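Local coordinates for protein manganese-containing pseudocatalase (Thermus thermophilus, PDB 2V8T) that probably acts as a catalase, using a pair of manganese ions in each subunit to break hydrogen peroxide down to water and oxygen, at residues H161-Y166 against S216-A221; N21-V26 against A79-L84; E75-T80 against R175-Y180. One frame throughout, in Å; residues are numbered along the deposited sequence.

Contact 1. Residues H161-Y166 against S216-A221; sequences HKLRVY and SKIPEA
The ring of Tyr166 meets Ile218 over one face and Glu220 at its edge. The methyl CG2 of Ile218 sits above the ring, offset toward the rim on the hydroxyl side, 3.8 Å from the centroid of the Tyr166 ring and 25° off its normal, a CH-pi contact. In the ring plane lies OE1 of Glu220, which accepts a 2.7 Å hydrogen bond from Tyr166 OH. OE1 uses its syn lone pair, and the carboxylate plane is turned 60° against the ring. Tyrosine suits this place because its flat body can pack in the apolar layer while its buried hydroxyl still finds an acceptor. With CG anti to the backbone N (chi1 -179°), the ring extends toward segment 216-221 and meets Ile218 tip to tip. Glu220 instead reaches back by a bend at chi2, so that its carboxylate crosses the phenol obliquely. The other oxygen, OE2, forms a salt bridge with Arg175; this positive charge would be expected to keep Glu220 ionised and a strong acceptor.

Beside the ring, Ile218 CG1 touches Leu163 CD2 at 4.0 Å, and the two branched chains cross obliquely. Pro219 adds its CD, 3.5 Å from Tyr166 OH. Ile218 occupies the N-cap position, directly before helix 219-226, and proline is well suited to the first turn that follows, where no backbone N-H is required for the helical bonding.

Phe281 and Pro99 of the second subunit pack on Leu163 and Tyr166. The contact joins the C-terminal end of helix 144-166 to the start of helix 219-226, and helix 172-200 touches both, through Leu182 against Leu163 and Glu176 against Glu220.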
loop_
_atom_site.group_PDB
_atom_site.type_symbol
_atom_site.label_atom_id
_atom_site.label_comp_id
_atom_site.label_asym_id
_atom_site.label_seq_id
_atom_site.Cartn_x
_atom_site.Cartn_y
_atom_site.Cartn_z
ATOM N N HIS A 161 19.823 -10.614 6.132
ATOM C CA HIS A 161 19.796 -9.619 5.070
ATOM C C HIS A 161 21.138 -8.900 4.946
ATOM O O HIS A 161 21.617 -8.643 3.840
ATOM C CB HIS A 161 18.659 -8.625 5.242
ATOM C CG HIS A 161 17.311 -9.201 4.961
ATOM N ND1 HIS A 161 16.929 -10.518 4.999
ATOM C CD2 HIS A 161 16.261 -8.465 4.567
ATOM C CE1 HIS A 161 15.602 -10.531 4.640
ATOM N NE2 HIS A 161 15.247 -9.295 4.345
ATOM N N LYS A 162 21.740 -8.533 6.082
ATOM C CA LYS A 162 23.052 -7.867 6.030
ATOM C C LYS A 162 24.091 -8.745 5.351
ATOM O O LYS A 162 24.886 -8.258 4.558
ATOM C CB LYS A 162 23.497 -7.387 7.418
ATOM C CG LYS A 162 22.628 -6.246 7.956
ATOM C CD LYS A 162 23.325 -5.323 8.892
ATOM C CE LYS A 162 22.463 -4.180 9.400
ATOM N NZ LYS A 162 21.270 -4.586 10.231
ATOM N N LEU A 163 24.121 -10.038 5.705
ATOM C CA LEU A 163 25.067 -10.966 5.098
ATOM C C LEU A 163 24.864 -11.036 3.573
ATOM O O LEU A 163 25.830 -11.049 2.805
ATOM C CB LEU A 163 24.928 -12.356 5.695
ATOM C CG LEU A 163 25.456 -12.505 7.127
ATOM C CD1 LEU A 163 24.884 -13.784 7.753
ATOM C CD2 LEU A 163 26.967 -12.546 7.157
ATOM N N ARG A 164 23.607 -11.145 3.149
ATOM C CA ARG A 164 23.354 -11.267 1.705
ATOM C C ARG A 164 23.741 -9.996 0.955
ATOM O O ARG A 164 24.353 -10.065 -0.104
ATOM C CB ARG A 164 21.888 -11.634 1.471
ATOM C CG ARG A 164 21.591 -13.058 1.932
ATOM C CD ARG A 164 20.087 -13.329 2.011
ATOM N NE ARG A 164 19.865 -14.720 2.392
ATOM C CZ ARG A 164 18.660 -15.253 2.569
ATOM N NH1 ARG A 164 17.582 -14.507 2.586
ATOM N NH2 ARG A 164 18.586 -16.550 2.820
ATOM N N VAL A 165 23.435 -8.809 1.520
ATOM C CA VAL A 165 23.840 -7.579 0.861
ATOM C C VAL A 165 25.364 -7.485 0.845
ATOM O O VAL A 165 25.967 -7.037 -0.146
ATOM C CB VAL A 165 23.186 -6.363 1.528
ATOM C CG1 VAL A 165 23.757 -5.049 0.986
ATOM C CG2 VAL A 165 21.669 -6.388 1.289
ATOM N N TYR A 166 26.047 -7.884 1.928
ATOM C CA TYR A 166 27.498 -7.916 1.951
ATOM C C TYR A 166 28.051 -8.690 0.775
ATOM O O TYR A 166 29.049 -8.331 0.145
ATOM C CB TYR A 166 27.974 -8.537 3.280
ATOM C CG TYR A 166 29.465 -8.601 3.405
ATOM C CD1 TYR A 166 30.155 -9.690 2.942
ATOM C CD2 TYR A 166 30.195 -7.594 4.053
ATOM C CE1 TYR A 166 31.532 -9.766 3.062
ATOM C CE2 TYR A 166 31.556 -7.657 4.191
ATOM C CZ TYR A 166 32.226 -8.758 3.671
ATOM O OH TYR A 166 33.607 -8.889 3.782
ATOM N N SER A 216 33.179 -14.324 12.234
ATOM C CA SER A 216 34.614 -14.379 11.950
ATOM C C SER A 216 34.939 -14.639 10.478
ATOM O O SER A 216 36.086 -14.377 10.063
ATOM C CB SER A 216 35.274 -15.451 12.843
ATOM O OG SER A 216 34.778 -16.720 12.523
ATOM N N LYS A 217 33.980 -15.137 9.689
ATOM C CA LYS A 217 34.193 -15.368 8.265
ATOM C C LYS A 217 34.015 -14.111 7.425
ATOM O O LYS A 217 34.264 -14.138 6.207
ATOM C CB LYS A 217 33.223 -16.437 7.761
ATOM C CG LYS A 217 33.396 -17.756 8.448
ATOM C CD LYS A 217 34.816 -18.304 8.438
ATOM C CE LYS A 217 34.999 -19.509 9.401
ATOM N NZ LYS A 217 36.433 -19.946 9.485
ATOM N N ILE A 218 33.607 -13.011 8.050
ATOM C CA ILE A 218 33.412 -11.760 7.357
ATOM C C ILE A 218 34.574 -10.851 7.853
ATOM O O ILE A 218 34.592 -10.478 9.018
ATOM C CB ILE A 218 32.060 -11.141 7.743
ATOM C CG1 ILE A 218 30.896 -12.116 7.443
ATOM C CG2 ILE A 218 31.911 -9.784 7.040
ATOM C CD1 ILE A 218 30.810 -12.566 5.980
ATOM N N PRO A 219 35.548 -10.533 6.996
ATOM C CA PRO A 219 36.780 -9.897 7.512
ATOM C C PRO A 219 36.552 -8.618 8.335
ATOM O O PRO A 219 37.194 -8.423 9.368
ATOM C CB PRO A 219 37.594 -9.654 6.246
ATOM C CG PRO A 219 37.123 -10.608 5.278
ATOM C CD PRO A 219 35.711 -10.966 5.587
ATOM N N GLU A 220 35.630 -7.758 7.902
ATOM C CA GLU A 220 35.418 -6.526 8.649
ATOM C C GLU A 220 34.800 -6.808 10.006
ATOM O O GLU A 220 35.130 -6.152 11.017
ATOM C CB GLU A 220 34.560 -5.572 7.822
ATOM C CG GLU A 220 35.232 -5.044 6.564
ATOM C CD GLU A 220 35.262 -5.975 5.395
ATOM O OE1 GLU A 220 34.607 -7.065 5.425
ATOM O OE2 GLU A 220 35.995 -5.653 4.421
ATOM N N ALA A 221 33.868 -7.788 10.068
ATOM C CA ALA A 221 33.299 -8.157 11.338
ATOM C C ALA A 221 34.354 -8.765 12.267
ATOM O O ALA A 221 34.371 -8.475 13.457
ATOM C CB ALA A 221 32.148 -9.154 11.170
#

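Contact 2. Residues N21-V26 against A79-L84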
loop_
_atom_site.group_PDB
_atom_site.type_symbol
_atom_site.label_atom_id
_atom_site.label_comp_id
_atom_site.label_asym_id
_atom_site.label_seq_id
_atom_site.Cartn_x
_atom_site.Cartn_y
_atom_site.Cartn_z
ATOM N N ASN A 21 23.692 1.157 -7.914
ATOM C CA ASN A 21 23.077 -0.120 -7.607
ATOM C C ASN A 21 23.537 -0.682 -6.251
ATOM O O ASN A 21 22.767 -1.371 -5.570
ATOM C CB ASN A 21 23.253 -1.129 -8.728
ATOM C CG ASN A 21 22.408 -0.802 -9.948
ATOM O OD1 ASN A 21 21.515 0.070 -9.900
ATOM N ND2 ASN A 21 22.632 -1.543 -11.024
ATOM N N ALA A 22 24.780 -0.391 -5.831
ATOM C CA ALA A 22 25.166 -0.741 -4.458
ATOM C C ALA A 22 24.266 -0.011 -3.453
ATOM O O ALA A 22 23.792 -0.614 -2.484
ATOM C CB ALA A 22 26.611 -0.428 -4.198
ATOM N N ALA A 23 24.047 1.287 -3.673
ATOM C CA ALA A 23 23.166 2.049 -2.792
ATOM C C ALA A 23 21.765 1.419 -2.735
ATOM O O ALA A 23 21.133 1.348 -1.686
ATOM C CB ALA A 23 23.091 3.491 -3.249
ATOM N N ALA A 24 21.247 1.013 -3.913
ATOM C CA ALA A 24 19.908 0.420 -3.986
ATOM C C ALA A 24 19.824 -0.857 -3.189
ATOM O O ALA A 24 18.787 -1.137 -2.581
ATOM C CB ALA A 24 19.524 0.181 -5.447
ATOM N N ALA A 25 20.901 -1.675 -3.179
ATOM C CA ALA A 25 20.898 -2.906 -2.406
ATOM C C ALA A 25 20.959 -2.595 -0.885
ATOM O O ALA A 25 20.252 -3.182 -0.082
ATOM C CB ALA A 25 22.082 -3.792 -2.815
ATOM N N VAL A 26 21.848 -1.651 -0.533
ATOM C CA VAL A 26 21.999 -1.267 0.866
ATOM C C VAL A 26 20.702 -0.678 1.434
ATOM O O VAL A 26 20.439 -0.787 2.632
ATOM C CB VAL A 26 23.233 -0.343 1.062
ATOM C CG1 VAL A 26 23.314 0.160 2.501
ATOM C CG2 VAL A 26 24.507 -1.114 0.698
ATOM N N ALA A 79 24.208 7.058 5.965
ATOM C CA ALA A 79 25.515 7.611 5.583
ATOM C C ALA A 79 26.210 6.753 4.545
ATOM O O ALA A 79 26.909 7.271 3.662
ATOM C CB ALA A 79 26.400 7.803 6.812
ATOM N N THR A 80 26.058 5.432 4.655
ATOM C CA THR A 80 26.637 4.515 3.705
ATOM C C THR A 80 26.008 4.704 2.310
ATOM O O THR A 80 26.697 4.803 1.301
ATOM C CB THR A 80 26.447 3.063 4.202
ATOM O OG1 THR A 80 27.067 2.907 5.480
ATOM C CG2 THR A 80 27.032 2.064 3.252
ATOM N N ILE A 81 24.675 4.731 2.280
ATOM C CA ILE A 81 23.954 4.997 1.036
ATOM C C ILE A 81 24.357 6.332 0.448
ATOM O O ILE A 81 24.637 6.443 -0.757
ATOM C CB ILE A 81 22.431 4.886 1.293
ATOM C CG1 ILE A 81 22.069 3.443 1.606
ATOM C CG2 ILE A 81 21.642 5.453 0.139
ATOM C CD1 ILE A 81 20.734 3.285 2.303
ATOM N N ASN A 82 24.401 7.366 1.278
ATOM C CA ASN A 82 24.759 8.687 0.797
ATOM C C ASN A 82 26.177 8.702 0.227
ATOM O O ASN A 82 26.457 9.397 -0.754
ATOM C CB ASN A 82 24.575 9.726 1.876
ATOM C CG ASN A 82 23.111 9.964 2.179
ATOM O OD1 ASN A 82 22.256 9.746 1.322
ATOM N ND2 ASN A 82 22.823 10.446 3.411
ATOM N N SER A 83 27.091 7.977 0.865
ATOM C CA SER A 83 28.444 7.855 0.378
ATOM C C SER A 83 28.480 7.249 -1.012
ATOM O O SER A 83 29.246 7.699 -1.880
ATOM C CB SER A 83 29.292 7.011 1.338
ATOM O OG SER A 83 29.491 7.625 2.588
ATOM N N LEU A 84 27.682 6.203 -1.226
ATOM C CA LEU A 84 27.607 5.529 -2.516
ATOM C C LEU A 84 26.932 6.389 -3.586
ATOM O O LEU A 84 27.179 6.170 -4.779
ATOM C CB LEU A 84 26.878 4.189 -2.349
ATOM C CG LEU A 84 27.632 3.170 -1.489
ATOM C CD1 LEU A 84 26.650 2.066 -1.026
ATOM C CD2 LEU A 84 28.816 2.580 -2.247
#
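Apolar packing alone joins helical segments 21-26 and 79-84, which run antiparallel (165°) with axes only 8.6 Å apart. Small residues make that spacing possible. Ala23 brings its CA to 4.9 Å from the CA of Ile81, and its methyl CB rests 4.0 Å from CB of Leu84. Leu84 extends CD1 past that methyl to lie over the backbone of 21-26, 3.8 Å from Ala23 N, and also touches CB of Ala22. Where the partner is larger, branched chains fill the interface: Val26 and Ile81 slide past each other in opposite directions, with Val26 CG1 3.6 Å from Ile81 CG1. Val26 CG1 also reaches Thr80 CG2, and Val26 CG2 reaches Leu84 CD1. Replacing Ile81 by an alanine would remove CG1 and CD1, packed on Val26, and CG2, which lies against Ala23, and would probably loosen the seating of helix 20-26 here.

No hydrogen bond crosses between the two segments; within 79-84, Ser83 OG donates to Ala79 O at 2.8 Å, from above the carbonyl plane, so this oxygen is gripped twice, by the hydroxyl and by Ser83 N. A serine can thus be buried with its hydroxyl satisfied by the preceding turn.

Close antiparallel helix packing on alanine is the motif; here it lays short helix 20-26 against the C-terminal part of helix 57-85, a long helix of the ferritin-like bundle.

Contact 3. Residues E75-T80 against R175-Y180; sequences ELVAAT and REMIGY
Met177 points toward segment 75-80, with CG anti to the backbone N (chi1 174°), and then bends at chi2 and chi3 so that its thioether lies across several partners. Leu76 slides past it in the opposite direction, Leu76 CG lying 3.9 Å from Met177 CG. Met177 SD turns obliquely to Val77 CG2, 3.9 Å away, while Met177 CE folds back to Thr80 CG2, also at 3.9 Å. A flexible, unbranched methionine can follow this uneven surface.

Thr80 crosses Met177 at about a right angle, and its OG1 comes within 3.3 Å of Met177 CB. Thr80 OG1 bonds inside its own helix, to Leu76 O at 3.0 Å, which also accepts Thr80 N, so a threonine can face a greasy neighbour with its hydroxyl already bonded. Leu76 CD2 also meets Tyr180 CD2, the two side chains crossing at about a right angle; the tyrosine hydroxyl bonds Gln9.

On helices 57-85 and 172-200, the axes of segments 75-80 and 175-180 run antiparallel (161°) and approach to 10.1 Å. This ferritin-like bundle core adjoins the dimanganese site: the side chain of Val77 lies about 4 Å from that of the Mn ligand Glu36. Helix 144-166 lies against Ile178, and strand 7-8 lines Leu76 through Leu8.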
loop_
_atom_site.group_PDB
_atom_site.type_symbol
_atom_site.label_atom_id
_atom_site.label_comp_id
_atom_site.label_asym_id
_atom_site.label_seq_id
_atom_site.Cartn_x
_atom_site.Cartn_y
_atom_site.Cartn_z
ATOM N N GLU A 75 21.137 6.072 11.054
ATOM C CA GLU A 75 22.069 7.134 10.658
ATOM C C GLU A 75 23.250 6.560 9.877
ATOM O O GLU A 75 23.661 7.087 8.847
ATOM C CB GLU A 75 22.516 7.858 11.940
ATOM C CG GLU A 75 23.425 9.018 11.662
ATOM C CD GLU A 75 23.987 9.676 12.927
ATOM O OE1 GLU A 75 23.930 9.018 14.032
ATOM O OE2 GLU A 75 24.489 10.813 12.790
ATOM N N LEU A 76 23.829 5.465 10.409
ATOM C CA LEU A 76 25.019 4.869 9.784
ATOM C C LEU A 76 24.700 4.284 8.393
ATOM O O LEU A 76 25.481 4.417 7.458
ATOM C CB LEU A 76 25.589 3.811 10.716
ATOM C CG LEU A 76 26.921 3.187 10.277
ATOM C CD1 LEU A 76 28.029 4.263 10.336
ATOM C CD2 LEU A 76 27.272 2.025 11.171
ATOM N N VAL A 77 23.545 3.580 8.294
ATOM C CA VAL A 77 23.179 3.016 6.995
ATOM C C VAL A 77 22.861 4.141 6.001
ATOM O O VAL A 77 23.293 4.059 4.833
ATOM C CB VAL A 77 22.026 2.006 7.130
ATOM C CG1 VAL A 77 21.705 1.435 5.742
ATOM C CG2 VAL A 77 22.430 0.865 8.072
ATOM N N ALA A 78 22.150 5.194 6.430
ATOM C CA ALA A 78 21.906 6.304 5.546
ATOM C C ALA A 78 23.232 6.912 5.057
ATOM O O ALA A 78 23.360 7.278 3.888
ATOM C CB ALA A 78 21.032 7.345 6.214
ATOM N N ALA A 79 24.208 7.058 5.965
ATOM C CA ALA A 79 25.515 7.611 5.583
ATOM C C ALA A 79 26.210 6.753 4.545
ATOM O O ALA A 79 26.909 7.271 3.662
ATOM C CB ALA A 79 26.400 7.803 6.812
ATOM N N THR A 80 26.058 5.432 4.655
ATOM C CA THR A 80 26.637 4.515 3.705
ATOM C C THR A 80 26.008 4.704 2.310
ATOM O O THR A 80 26.697 4.803 1.301
ATOM C CB THR A 80 26.447 3.063 4.202
ATOM O OG1 THR A 80 27.067 2.907 5.480
ATOM C CG2 THR A 80 27.032 2.064 3.252
ATOM N N ARG A 175 31.037 -2.596 3.139
ATOM C CA ARG A 175 31.606 -3.723 3.900
ATOM C C ARG A 175 31.931 -3.324 5.338
ATOM O O ARG A 175 31.759 -4.130 6.242
ATOM C CB ARG A 175 32.937 -4.160 3.222
ATOM C CG ARG A 175 32.761 -4.858 1.835
ATOM C CD ARG A 175 33.983 -5.318 1.157
ATOM N NE ARG A 175 34.795 -6.305 1.819
ATOM C CZ ARG A 175 35.040 -7.588 1.541
ATOM N NH1 ARG A 175 34.398 -8.343 0.693
ATOM N NH2 ARG A 175 36.040 -8.092 2.256
ATOM N N GLU A 176 32.414 -2.108 5.526
ATOM C CA GLU A 176 32.721 -1.626 6.886
ATOM C C GLU A 176 31.458 -1.474 7.727
ATOM O O GLU A 176 31.366 -1.948 8.852
ATOM C CB GLU A 176 33.533 -0.330 6.951
ATOM C CG GLU A 176 34.949 -0.521 6.480
ATOM C CD GLU A 176 35.834 -1.428 7.317
ATOM O OE1 GLU A 176 35.455 -1.791 8.455
ATOM O OE2 GLU A 176 36.908 -1.792 6.775
ATOM N N MET A 177 30.453 -0.799 7.152
ATOM C CA MET A 177 29.193 -0.642 7.854
ATOM C C MET A 177 28.603 -1.999 8.194
ATOM O O MET A 177 28.112 -2.223 9.319
ATOM C CB MET A 177 28.233 0.222 7.035
ATOM C CG MET A 177 26.837 0.318 7.623
ATOM S SD MET A 177 25.713 -1.030 7.214
ATOM C CE MET A 177 25.427 -0.670 5.464
ATOM N N ILE A 178 28.575 -2.910 7.216
ATOM C CA ILE A 178 27.910 -4.183 7.443
ATOM C C ILE A 178 28.693 -5.002 8.451
ATOM O O ILE A 178 28.134 -5.634 9.339
ATOM C CB ILE A 178 27.653 -4.941 6.144
ATOM C CG1 ILE A 178 26.637 -4.205 5.287
ATOM C CG2 ILE A 178 27.244 -6.380 6.484
ATOM C CD1 ILE A 178 26.529 -4.703 3.859
ATOM N N GLY A 179 30.040 -5.030 8.314
ATOM C CA GLY A 179 30.807 -5.772 9.300
ATOM C C GLY A 179 30.530 -5.290 10.726
ATOM O O GLY A 179 30.405 -6.096 11.654
ATOM N N TYR A 180 30.466 -3.985 10.891
ATOM C CA TYR A 180 30.193 -3.416 12.216
ATOM C C TYR A 180 28.800 -3.825 12.702
ATOM O O TYR A 180 28.623 -4.258 13.853
ATOM C CB TYR A 180 30.359 -1.896 12.191
ATOM C CG TYR A 180 30.189 -1.283 13.550
ATOM C CD1 TYR A 180 31.144 -1.485 14.531
ATOM C CD2 TYR A 180 29.095 -0.518 13.890
ATOM C CE1 TYR A 180 31.039 -0.944 15.811
ATOM C CE2 TYR A 180 28.987 0.008 15.213
ATOM C CZ TYR A 180 29.988 -0.206 16.130
ATOM O OH TYR A 180 29.824 0.326 17.423
#

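The contacts form a connected set rather than three separate patches. Contacts 2 and 3 have centres about 9 Å apart and share helix 57-85, with Ala79 and Thr80 common to both; Val26 of contact 2 touches Met177 of contact 3. The centre of contact 1 is about 12 Å from that of contact 3, which it meets where Ala221 CB packs on Gly179 O, and about 16 Å from that of contact 2, which it touches through Val165. Along the chain contact 2 closes before contact 1 opens, whereas the segments of contacts 1 and 3 alternate. Helices 57-85, 144-166 and 172-200 also carry Mn ligands, so the packing lies in the same bundle as the dimanganese site.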